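PDB 3MN8: carboxypeptidase D from Drosophila melanogaster, which removes C-terminal arginine and lysine residues from peptides and proteins as a zinc-dependent metallocarboxypeptidase that processes hormones, growth factors and neuropeptides. Local coordinates for residues A[77-81]-A[82-86]; A[112-115]-A[116-120]; A[156-159]-A[160-164]; A[171-174]-A[175-178]. One frame throughout, in Å; residues are numbered along the deposited sequence.

Contact 1: residues A[77-81]-A[82-86]; sequences ALQIS and RNTRS. With NAG (2-acetamido-2-deoxy-beta-D-glucopyranose), chain E.
Q79 and T84 cross at a slant where strand 74-80 runs out into its loop: T84 OG1 lies 3.5 Å from Q79 CD, facing the amide end of an extended chain whose CG is anti to the backbone N (chi1 163°). S81 brings its hydroxyl close as well, OG standing 3.6 Å from T84 OG1. Beyond T84 the turn is held by an Asx turn, R85 N donating to N83 OD1 at 2.9 Å from above the carbonyl plane. R82 leaves in another direction, its chain bent at chi2 and chi3, and NH2 donates to the ring oxygen O5 of NAG at 3.2 Å, with sugar O6 over one face of the guanidinium. This NAG belongs to the N-linked glycan of N133. The Q79 amide itself is fixed from outside, OE1 by H64 NE2 and NE2 weakly by D136. A leucine here would probably leave H64 without its amide partner and T84 OG1 against an apolar end. The strand is hydrogen-bonded between strands 61-68 and 136-140 of the large mixed sheet, with L78 packed on helix 43-56 and the loop leading on toward strand 93-97.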
loop_
_atom_site.group_PDB
_atom_site.type_symbol
_atom_site.label_atom_id
_atom_site.label_comp_id
_atom_site.label_asym_id
_atom_site.label_seq_id
_atom_site.Cartn_x
_atom_site.Cartn_y
_atom_site.Cartn_z
ATOM N N ALA A 77 -10.892 2.885 -7.745
ATOM C CA ALA A 77 -10.175 1.765 -7.138
ATOM C C ALA A 77 -10.924 0.470 -7.360
ATOM O O ALA A 77 -12.097 0.365 -7.010
ATOM C CB ALA A 77 -9.984 1.987 -5.656
ATOM N N LEU A 78 -10.241 -0.520 -7.929
ATOM C CA LEU A 78 -10.847 -1.827 -8.108
ATOM C C LEU A 78 -10.540 -2.682 -6.909
ATOM O O LEU A 78 -9.375 -2.952 -6.626
ATOM C CB LEU A 78 -10.319 -2.523 -9.363
ATOM C CG LEU A 78 -11.045 -3.822 -9.755
ATOM C CD1 LEU A 78 -12.431 -3.522 -10.329
ATOM C CD2 LEU A 78 -10.239 -4.665 -10.753
ATOM N N GLN A 79 -11.588 -3.104 -6.214
ATOM C CA GLN A 79 -11.482 -4.103 -5.155
ATOM C C GLN A 79 -11.618 -5.528 -5.675
ATOM O O GLN A 79 -12.493 -5.822 -6.483
ATOM C CB GLN A 79 -12.561 -3.878 -4.107
ATOM C CG GLN A 79 -12.783 -5.053 -3.212
ATOM C CD GLN A 79 -13.993 -4.858 -2.346
ATOM O OE1 GLN A 79 -14.896 -4.100 -2.693
ATOM N NE2 GLN A 79 -14.027 -5.544 -1.212
ATOM N N ILE A 80 -10.751 -6.407 -5.179
ATOM C CA ILE A 80 -10.802 -7.836 -5.461
ATOM C C ILE A 80 -10.862 -8.583 -4.139
ATOM O O ILE A 80 -10.025 -8.364 -3.261
ATOM C CB ILE A 80 -9.544 -8.287 -6.198
ATOM C CG1 ILE A 80 -9.432 -7.545 -7.534
ATOM C CG2 ILE A 80 -9.553 -9.798 -6.376
ATOM C CD1 ILE A 80 -8.086 -7.641 -8.204
ATOM N N SER A 81 -11.843 -9.466 -3.990
ATOM C CA SER A 81 -12.022 -10.179 -2.732
ATOM C C SER A 81 -12.682 -11.524 -2.954
ATOM O O SER A 81 -13.219 -11.783 -4.031
ATOM C CB SER A 81 -12.892 -9.353 -1.802
ATOM O OG SER A 81 -14.116 -9.057 -2.440
ATOM N N ARG A 82 -12.648 -12.379 -1.934
ATOM C CA ARG A 82 -13.369 -13.651 -1.993
ATOM C C ARG A 82 -14.820 -13.327 -2.302
ATOM O O ARG A 82 -15.424 -13.911 -3.208
ATOM C CB ARG A 82 -13.240 -14.418 -0.666
ATOM C CG ARG A 82 -14.046 -15.720 -0.560
ATOM C CD ARG A 82 -13.163 -16.911 -0.207
ATOM N NE ARG A 82 -13.518 -17.527 1.065
ATOM C CZ ARG A 82 -13.127 -18.737 1.471
ATOM N NH1 ARG A 82 -13.517 -19.183 2.659
ATOM N NH2 ARG A 82 -12.358 -19.510 0.709
ATOM N N ASN A 83 -15.362 -12.364 -1.561
ATOM C CA ASN A 83 -16.741 -11.935 -1.749
ATOM C C ASN A 83 -16.874 -10.435 -1.645
ATOM O O ASN A 83 -16.819 -9.877 -0.553
ATOM C CB ASN A 83 -17.646 -12.590 -0.711
ATOM C CG ASN A 83 -18.993 -11.889 -0.583
ATOM O OD1 ASN A 83 -19.523 -11.347 -1.556
ATOM N ND2 ASN A 83 -19.556 -11.905 0.626
ATOM N N THR A 84 -17.076 -9.783 -2.782
ATOM C CA THR A 84 -17.077 -8.322 -2.832
ATOM C C THR A 84 -18.210 -7.658 -2.033
ATOM O O THR A 84 -18.152 -6.471 -1.730
ATOM C CB THR A 84 -17.074 -7.825 -4.279
ATOM O OG1 THR A 84 -16.089 -6.801 -4.423
ATOM C CG2 THR A 84 -18.434 -7.293 -4.667
ATOM N N ARG A 85 -19.229 -8.422 -1.667
ATOM C CA ARG A 85 -20.318 -7.853 -0.882
ATOM C C ARG A 85 -19.847 -7.274 0.450
ATOM O O ARG A 85 -20.154 -6.136 0.787
ATOM C CB ARG A 85 -21.409 -8.891 -0.636
ATOM C CG ARG A 85 -22.124 -9.350 -1.896
ATOM C CD ARG A 85 -23.512 -9.881 -1.567
ATOM N NE ARG A 85 -24.499 -8.812 -1.402
ATOM C CZ ARG A 85 -24.860 -8.280 -0.236
ATOM N NH1 ARG A 85 -25.773 -7.315 -0.204
ATOM N NH2 ARG A 85 -24.309 -8.707 0.898
ATOM N N SER A 86 -19.102 -8.065 1.215
ATOM C CA SER A 86 -18.585 -7.611 2.505
ATOM C C SER A 86 -17.078 -7.821 2.601
ATOM O O SER A 86 -16.375 -7.897 1.591
ATOM C CB SER A 86 -19.285 -8.344 3.656
ATOM O OG SER A 86 -20.692 -8.105 3.669
HETATM C C1 NAG E . -11.010 -19.858 -2.450
HETATM C C2 NAG E . -10.590 -21.262 -2.016
HETATM C C3 NAG E . -11.343 -22.365 -2.751
HETATM C C4 NAG E . -12.831 -22.034 -2.848
HETATM C C5 NAG E . -13.026 -20.604 -3.330
HETATM C C6 NAG E . -14.498 -20.239 -3.347
HETATM C C7 NAG E . -8.422 -21.509 -3.254
HETATM C C8 NAG E . -8.946 -20.885 -4.522
HETATM N N2 NAG E . -9.147 -21.440 -2.130
HETATM O O3 NAG E . -11.150 -23.584 -2.060
HETATM O O4 NAG E . -13.483 -22.921 -3.734
HETATM O O5 NAG E . -12.404 -19.721 -2.435
HETATM O O6 NAG E . -14.898 -20.042 -2.008
HETATM O O7 NAG E . -7.324 -22.065 -3.265
#

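Contact 2: residues A[112-115]-A[116-120]; sequences VYMA and QYLLG
M114 and L118, one helical turn apart, cross at a slant, with the thioether lying against the branch of the leucine: SD is 3.5 Å from CG of L118 and 3.6 Å from its CD1. M114 reaches there because its CG is anti to the backbone N (chi1 179°) and the chain then folds at chi2 and chi3, turning SD along the helix toward the next turn. The same sulfur passes Y117 CD2 more loosely, at 4.5 Å. On another side of the helix V112 and Q116 run alongside each other, pointing the same way. Here the glutamine chain, extended beyond CG, reaches back along the helix, and NE2 donates to V112 O at 3.1 Å in a nearly straight bond (172°) that lies in the amide plane but comes from above the carbonyl plane. V112 O also takes a weak bond from Q116 N, so one carbonyl receives two donors from one residue; the NE2 bond is the one that holds the amide in its rotation. NE2 thereby sits at the edge of the Y113 ring as well. Y117 points elsewhere, its hydroxyl bonded to E30 and its ring meeting W321. Backbone bonds from Y117, L118 and L119 to the carbonyls of Y113, M114 and A115 carry the turns onward. M114 faces helix 317-333, L118 helix 126-134, and A115 and L119 helix 43-56. This is i to i+4 side-chain pairing on a buried helix, 106-121, that packs among other helices against the central sheet of the M14 carboxypeptidase domain.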
loop_
_atom_site.group_PDB
_atom_site.type_symbol
_atom_site.label_atom_id
_atom_site.label_comp_id
_atom_site.label_asym_id
_atom_site.label_seq_id
_atom_site.Cartn_x
_atom_site.Cartn_y
_atom_site.Cartn_z
ATOM N N VAL A 112 -2.551 -2.259 -13.493
ATOM C CA VAL A 112 -3.545 -2.641 -14.476
ATOM C C VAL A 112 -3.346 -4.109 -14.800
ATOM O O VAL A 112 -4.301 -4.888 -14.827
ATOM C CB VAL A 112 -3.411 -1.789 -15.736
ATOM C CG1 VAL A 112 -4.053 -2.485 -16.917
ATOM C CG2 VAL A 112 -4.035 -0.409 -15.495
ATOM N N TYR A 113 -2.090 -4.485 -15.021
ATOM C CA TYR A 113 -1.707 -5.888 -15.196
ATOM C C TYR A 113 -2.098 -6.803 -14.014
ATOM O O TYR A 113 -2.644 -7.886 -14.208
ATOM C CB TYR A 113 -0.197 -5.986 -15.431
ATOM C CG TYR A 113 0.273 -5.417 -16.755
ATOM C CD1 TYR A 113 1.605 -5.046 -16.943
ATOM C CD2 TYR A 113 -0.607 -5.260 -17.823
ATOM C CE1 TYR A 113 2.046 -4.532 -18.158
ATOM C CE2 TYR A 113 -0.177 -4.748 -19.041
ATOM C CZ TYR A 113 1.148 -4.384 -19.197
ATOM O OH TYR A 113 1.575 -3.872 -20.396
ATOM N N MET A 114 -1.801 -6.375 -12.793
ATOM C CA MET A 114 -2.141 -7.175 -11.622
ATOM C C MET A 114 -3.638 -7.514 -11.575
ATOM O O MET A 114 -4.004 -8.673 -11.441
ATOM C CB MET A 114 -1.689 -6.470 -10.332
ATOM C CG MET A 114 -2.026 -7.227 -9.032
ATOM S SD MET A 114 -1.208 -8.844 -8.845
ATOM C CE MET A 114 0.496 -8.323 -9.055
ATOM N N ALA A 115 -4.488 -6.498 -11.699
ATOM C CA ALA A 115 -5.937 -6.665 -11.679
ATOM C C ALA A 115 -6.364 -7.830 -12.558
ATOM O O ALA A 115 -6.966 -8.798 -12.089
ATOM C CB ALA A 115 -6.621 -5.378 -12.153
ATOM N N GLN A 116 -6.053 -7.725 -13.844
ATOM C CA GLN A 116 -6.356 -8.782 -14.787
ATOM C C GLN A 116 -5.738 -10.108 -14.349
ATOM O O GLN A 116 -6.423 -11.132 -14.304
ATOM C CB GLN A 116 -5.835 -8.395 -16.160
ATOM C CG GLN A 116 -6.491 -7.150 -16.753
ATOM C CD GLN A 116 -5.759 -6.655 -18.008
ATOM O OE1 GLN A 116 -6.002 -7.129 -19.125
ATOM N NE2 GLN A 116 -4.842 -5.714 -17.817
ATOM N N TYR A 117 -4.447 -10.072 -14.017
ATOM C CA TYR A 117 -3.703 -11.260 -13.607
ATOM C C TYR A 117 -4.383 -12.024 -12.472
ATOM O O TYR A 117 -4.677 -13.214 -12.580
ATOM C CB TYR A 117 -2.285 -10.877 -13.187
ATOM C CG TYR A 117 -1.429 -12.062 -12.817
ATOM C CD1 TYR A 117 -0.782 -12.804 -13.793
ATOM C CD2 TYR A 117 -1.274 -12.446 -11.493
ATOM C CE1 TYR A 117 -0.002 -13.898 -13.468
ATOM C CE2 TYR A 117 -0.492 -13.543 -11.146
ATOM C CZ TYR A 117 0.142 -14.264 -12.142
ATOM O OH TYR A 117 0.912 -15.353 -11.818
ATOM N N LEU A 118 -4.632 -11.334 -11.374
ATOM C CA LEU A 118 -5.298 -11.942 -10.239
ATOM C C LEU A 118 -6.637 -12.541 -10.623
ATOM O O LEU A 118 -6.895 -13.712 -10.373
ATOM C CB LEU A 118 -5.493 -10.918 -9.121
ATOM C CG LEU A 118 -4.211 -10.632 -8.351
ATOM C CD1 LEU A 118 -4.430 -9.555 -7.300
ATOM C CD2 LEU A 118 -3.684 -11.925 -7.730
ATOM N N LEU A 119 -7.497 -11.734 -11.222
ATOM C CA LEU A 119 -8.831 -12.207 -11.548
ATOM C C LEU A 119 -8.809 -13.401 -12.479
ATOM O O LEU A 119 -9.386 -14.440 -12.164
ATOM C CB LEU A 119 -9.676 -11.084 -12.137
ATOM C CG LEU A 119 -10.243 -10.158 -11.066
ATOM C CD1 LEU A 119 -10.952 -8.961 -11.707
ATOM C CD2 LEU A 119 -11.171 -10.951 -10.141
ATOM N N GLY A 120 -8.132 -13.255 -13.615
ATOM C CA GLY A 120 -8.129 -14.285 -14.643
ATOM C C GLY A 120 -7.342 -15.541 -14.288
ATOM O O GLY A 120 -7.382 -16.531 -15.023
#

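Contact 3: residues A[156-159]-A[160-164]; sequences CESL and PNYVG
L159 O receives the backbone N of Y162 at 2.9 Å, a bent bond (136°) whose donor stands above the carbonyl plane. It closes a type II beta turn with P160 and N161 at the corners, N161 taking the positive phi such a turn needs. The chain keeps curling, V163 N bonding to P160 O at 3.0 Å. Beside the turn, L159 lays CD1 3.6 Å from V163 O and 4.4 Å from V163 CG1, its CG anti to the carbonyl carbon (chi1 -74°). This double turn belongs to the long loop between helix 145-149 and helix 196-205, which borders the active site of the carboxypeptidase: the Y162 side chain comes within about 8 Å of the bound GEM. An alanine in place of L159 would probably open a gap beside V163 and Q152, losing the apolar packing beside the turn. S158 touches Y162 obliquely, OG 3.5 Å from CD2, while the hydroxyl is hydrogen-bonded to D103 OD1. D103 precedes E104, a zinc ligand, in sequence. At the start of the segment, C156 is tied by a disulfide to C309 and pairs through its backbone with K310.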
loop_
_atom_site.group_PDB
_atom_site.type_symbol
_atom_site.label_atom_id
_atom_site.label_comp_id
_atom_site.label_asym_id
_atom_site.label_seq_id
_atom_site.Cartn_x
_atom_site.Cartn_y
_atom_site.Cartn_z
ATOM N N CYS A 156 12.083 9.757 -19.758
ATOM C CA CYS A 156 12.719 9.183 -18.584
ATOM C C CYS A 156 12.812 10.249 -17.498
ATOM O O CYS A 156 12.589 9.976 -16.313
ATOM C CB CYS A 156 14.102 8.626 -18.936
ATOM S SG CYS A 156 14.049 7.084 -19.878
ATOM N N GLU A 157 13.134 11.469 -17.914
ATOM C CA GLU A 157 13.151 12.616 -17.009
ATOM C C GLU A 157 11.874 13.447 -17.132
ATOM O O GLU A 157 11.306 13.579 -18.214
ATOM C CB GLU A 157 14.373 13.499 -17.274
ATOM C CG GLU A 157 15.695 12.879 -16.838
ATOM C CD GLU A 157 16.506 12.335 -18.002
ATOM O OE1 GLU A 157 17.235 13.129 -18.641
ATOM O OE2 GLU A 157 16.418 11.116 -18.269
ATOM N N SER A 158 11.430 14.007 -16.013
ATOM C CA SER A 158 10.214 14.811 -15.985
ATOM C C SER A 158 10.352 16.034 -16.884
ATOM O O SER A 158 11.432 16.315 -17.393
ATOM C CB SER A 158 9.888 15.227 -14.543
ATOM O OG SER A 158 8.650 15.914 -14.469
ATOM N N LEU A 159 9.255 16.761 -17.073
ATOM C CA LEU A 159 9.192 17.868 -18.031
ATOM C C LEU A 159 9.514 19.207 -17.384
ATOM O O LEU A 159 9.642 19.291 -16.167
ATOM C CB LEU A 159 7.787 17.954 -18.639
ATOM C CG LEU A 159 7.284 16.946 -19.683
ATOM C CD1 LEU A 159 5.783 17.143 -19.895
ATOM C CD2 LEU A 159 8.044 17.046 -21.012
ATOM N N PRO A 160 9.645 20.265 -18.205
ATOM C CA PRO A 160 9.810 21.633 -17.697
ATOM C C PRO A 160 8.757 21.991 -16.648
ATOM O O PRO A 160 7.596 21.611 -16.786
ATOM C CB PRO A 160 9.622 22.480 -18.953
ATOM C CG PRO A 160 10.160 21.611 -20.038
ATOM C CD PRO A 160 9.774 20.211 -19.676
ATOM N N ASN A 161 9.164 22.714 -15.612
ATOM C CA ASN A 161 8.252 23.080 -14.526
ATOM C C ASN A 161 7.840 21.900 -13.641
ATOM O O ASN A 161 7.135 22.078 -12.652
ATOM C CB ASN A 161 7.003 23.774 -15.086
ATOM C CG ASN A 161 7.333 25.037 -15.849
ATOM O OD1 ASN A 161 6.813 25.273 -16.937
ATOM N ND2 ASN A 161 8.208 25.858 -15.281
ATOM N N TYR A 162 8.308 20.705 -13.986
ATOM C CA TYR A 162 7.766 19.475 -13.419
ATOM C C TYR A 162 6.292 19.373 -13.771
ATOM O O TYR A 162 5.454 18.948 -12.957
ATOM C CB TYR A 162 7.990 19.387 -11.914
ATOM C CG TYR A 162 9.396 18.985 -11.578
ATOM C CD1 TYR A 162 10.332 19.931 -11.196
ATOM C CD2 TYR A 162 9.798 17.658 -11.666
ATOM C CE1 TYR A 162 11.626 19.569 -10.892
ATOM C CE2 TYR A 162 11.096 17.285 -11.363
ATOM C CZ TYR A 162 12.007 18.246 -10.981
ATOM O OH TYR A 162 13.299 17.877 -10.680
ATOM N N VAL A 163 5.990 19.780 -15.001
ATOM C CA VAL A 163 4.650 19.622 -15.529
ATOM C C VAL A 163 4.359 18.145 -15.788
ATOM O O VAL A 163 5.182 17.406 -16.348
ATOM C CB VAL A 163 4.425 20.452 -16.798
ATOM C CG1 VAL A 163 3.238 19.912 -17.580
ATOM C CG2 VAL A 163 4.235 21.935 -16.440
ATOM N N GLY A 164 3.183 17.719 -15.345
ATOM C CA GLY A 164 2.785 16.324 -15.421
ATOM C C GLY A 164 3.021 15.595 -14.108
ATOM O O GLY A 164 2.270 14.697 -13.739
#

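Contact 4: residues A[171-174]-A[175-178]; sequences IDLN and RDFP. With GEM ((2-guanidinoethylmercapto)succinic acid), chain G.
The guanidinium of R175 has D172 OD2 over the centre of one face, with N174 O and GEM O14 at its edge. OD2 is 4.0 Å from NH2, the carboxylate is tilted 33° to the guanidinium, and no N-H points at it, so this long salt bridge rests on charge alone. OD2 has a second cationic partner in R165. In the plane the bonds are directed. NH2 gives to N174 O at 3.2 Å in a nearly straight line (172°) and to GEM O14 at 2.8 Å, while NH1 reaches GEM O15 at 3.2 Å. The bend at chi2 (-52°) folds the arginine back over the carbonyl of its predecessor and so makes the first bond possible. N174 ND2 gives a further bond to O14, at 2.6 Å, so that oxygen is held by two side chains. As in other M14 carboxypeptidases, such an Asn-Arg pair would receive the C-terminal carboxylate of the substrate; R165, Y283 and G279 are also hydrogen-bonded to GEM. D172 OD1 takes N174 N at 2.8 Å in an Asx turn and is also bonded to the zinc ligand H101, whose imidazole it would help to orient. Two successive turns, R175 N to D172 O and D176 N to L173 O, shape the backbone. L173 O also lies at the edge of the F177 ring, 3.2 Å from CD1, and I171 CD1 meets D176 CB. Beyond, L173 and F177 pack on helix 196-205, with F177 and P178 on helix 289-296, and D176 bonds to T198.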
loop_
_atom_site.group_PDB
_atom_site.type_symbol
_atom_site.label_atom_id
_atom_site.label_comp_id
_atom_site.label_asym_id
_atom_site.label_seq_id
_atom_site.Cartn_x
_atom_site.Cartn_y
_atom_site.Cartn_z
ATOM N N ILE A 171 0.728 21.415 -8.231
ATOM C CA ILE A 171 1.279 21.113 -6.911
ATOM C C ILE A 171 1.595 19.633 -6.774
ATOM O O ILE A 171 0.920 18.784 -7.364
ATOM C CB ILE A 171 0.425 21.629 -5.708
ATOM C CG1 ILE A 171 -0.646 20.618 -5.306
ATOM C CG2 ILE A 171 -0.144 23.026 -5.990
ATOM C CD1 ILE A 171 -0.203 19.646 -4.220
ATOM N N ASP A 172 2.642 19.350 -5.998
ATOM C CA ASP A 172 3.165 17.999 -5.820
ATOM C C ASP A 172 2.354 17.248 -4.761
ATOM O O ASP A 172 2.488 17.499 -3.559
ATOM C CB ASP A 172 4.660 18.050 -5.454
ATOM C CG ASP A 172 5.314 16.666 -5.404
ATOM O OD1 ASP A 172 4.611 15.663 -5.090
ATOM O OD2 ASP A 172 6.542 16.594 -5.673
ATOM N N LEU A 173 1.509 16.328 -5.220
ATOM C CA LEU A 173 0.613 15.618 -4.326
ATOM C C LEU A 173 1.377 14.891 -3.218
ATOM O O LEU A 173 0.830 14.636 -2.145
ATOM C CB LEU A 173 -0.278 14.663 -5.120
ATOM C CG LEU A 173 -1.248 15.351 -6.087
ATOM C CD1 LEU A 173 -1.983 14.330 -6.949
ATOM C CD2 LEU A 173 -2.229 16.252 -5.330
ATOM N N ASN A 174 2.647 14.576 -3.462
ATOM C CA ASN A 174 3.437 13.906 -2.444
ATOM C C ASN A 174 4.051 14.923 -1.518
ATOM O O ASN A 174 5.002 14.617 -0.799
ATOM C CB ASN A 174 4.526 13.031 -3.051
ATOM C CG ASN A 174 4.880 11.840 -2.172
ATOM O OD1 ASN A 174 4.115 11.448 -1.280
ATOM N ND2 ASN A 174 6.039 11.245 -2.434
ATOM N N ARG A 175 3.527 16.146 -1.559
ATOM C CA ARG A 175 3.805 17.131 -0.508
ATOM C C ARG A 175 2.520 17.656 0.120
ATOM O O ARG A 175 2.555 18.509 1.000
ATOM C CB ARG A 175 4.614 18.312 -1.029
ATOM C CG ARG A 175 5.873 17.912 -1.731
ATOM C CD ARG A 175 6.738 16.970 -0.902
ATOM N NE ARG A 175 8.034 16.846 -1.542
ATOM C CZ ARG A 175 8.487 15.809 -2.238
ATOM N NH1 ARG A 175 9.690 15.893 -2.776
ATOM N NH2 ARG A 175 7.785 14.698 -2.381
ATOM N N ASP A 176 1.383 17.132 -0.324
ATOM C CA ASP A 176 0.104 17.765 -0.017
ATOM C C ASP A 176 -0.691 17.106 1.112
ATOM O O ASP A 176 -1.757 17.592 1.489
ATOM C CB ASP A 176 -0.747 17.841 -1.283
ATOM C CG ASP A 176 -1.851 18.860 -1.175
ATOM O OD1 ASP A 176 -1.615 19.911 -0.551
ATOM O OD2 ASP A 176 -2.947 18.612 -1.720
ATOM N N PHE A 177 -0.176 16.003 1.649
ATOM C CA PHE A 177 -0.864 15.280 2.719
ATOM C C PHE A 177 -0.494 15.897 4.059
ATOM O O PHE A 177 0.556 16.514 4.183
ATOM C CB PHE A 177 -0.516 13.781 2.677
ATOM C CG PHE A 177 -1.194 13.025 1.543
ATOM C CD1 PHE A 177 -0.720 13.124 0.228
ATOM C CD2 PHE A 177 -2.300 12.228 1.786
ATOM C CE1 PHE A 177 -1.339 12.441 -0.812
ATOM C CE2 PHE A 177 -2.924 11.546 0.750
ATOM C CZ PHE A 177 -2.443 11.651 -0.549
ATOM N N PRO A 178 -1.376 15.760 5.058
ATOM C CA PRO A 178 -1.081 16.215 6.418
ATOM C C PRO A 178 0.222 15.594 6.956
ATOM O O PRO A 178 0.497 14.399 6.769
ATOM C CB PRO A 178 -2.287 15.712 7.219
ATOM C CG PRO A 178 -3.395 15.570 6.215
ATOM C CD PRO A 178 -2.729 15.184 4.936
HETATM C C8 GEM G . 10.122 10.962 -3.863
HETATM S S7 GEM G . 9.127 9.851 -2.908
HETATM C C6 GEM G . 10.312 8.587 -2.543
HETATM C C5 GEM G . 11.590 9.113 -1.893
HETATM N N3 GEM G . 11.249 9.558 -0.551
HETATM C C1 GEM G . 12.025 10.235 0.288
HETATM N N4 GEM G . 11.576 10.576 1.489
HETATM N N2 GEM G . 13.256 10.580 -0.075
HETATM C C9 GEM G . 9.326 12.227 -4.048
HETATM O O14 GEM G . 8.147 12.248 -3.630
HETATM O O15 GEM G . 9.866 13.209 -4.600
HETATM C C10 GEM G . 10.581 10.368 -5.205
HETATM C C11 GEM G . 9.504 10.123 -6.255
HETATM O O12 GEM G . 9.484 8.997 -6.809
HETATM O O13 GEM G . 8.704 11.044 -6.560
#

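Overall arrangement
All four contacts lie in the active first carboxypeptidase-like domain, in its 1B form, and follow one another in series, none nesting in or crossing another. Each joins neighbouring segments, so each shapes a local bend or helix turn. Contact 1 ends a sheet strand and opens the loop toward strand 93-97; contact 2 forms part of helix 106-121 covering that sheet. The two touch, L78 and I80 packing on A115, L118 and L119. Contacts 3 and 4 belong to the long loop between helix 145-149 and helix 196-205, approach to about 7 Å between nearest atoms, and bring it to the zinc site, with centres about 29 Å or more from contacts 1 and 2.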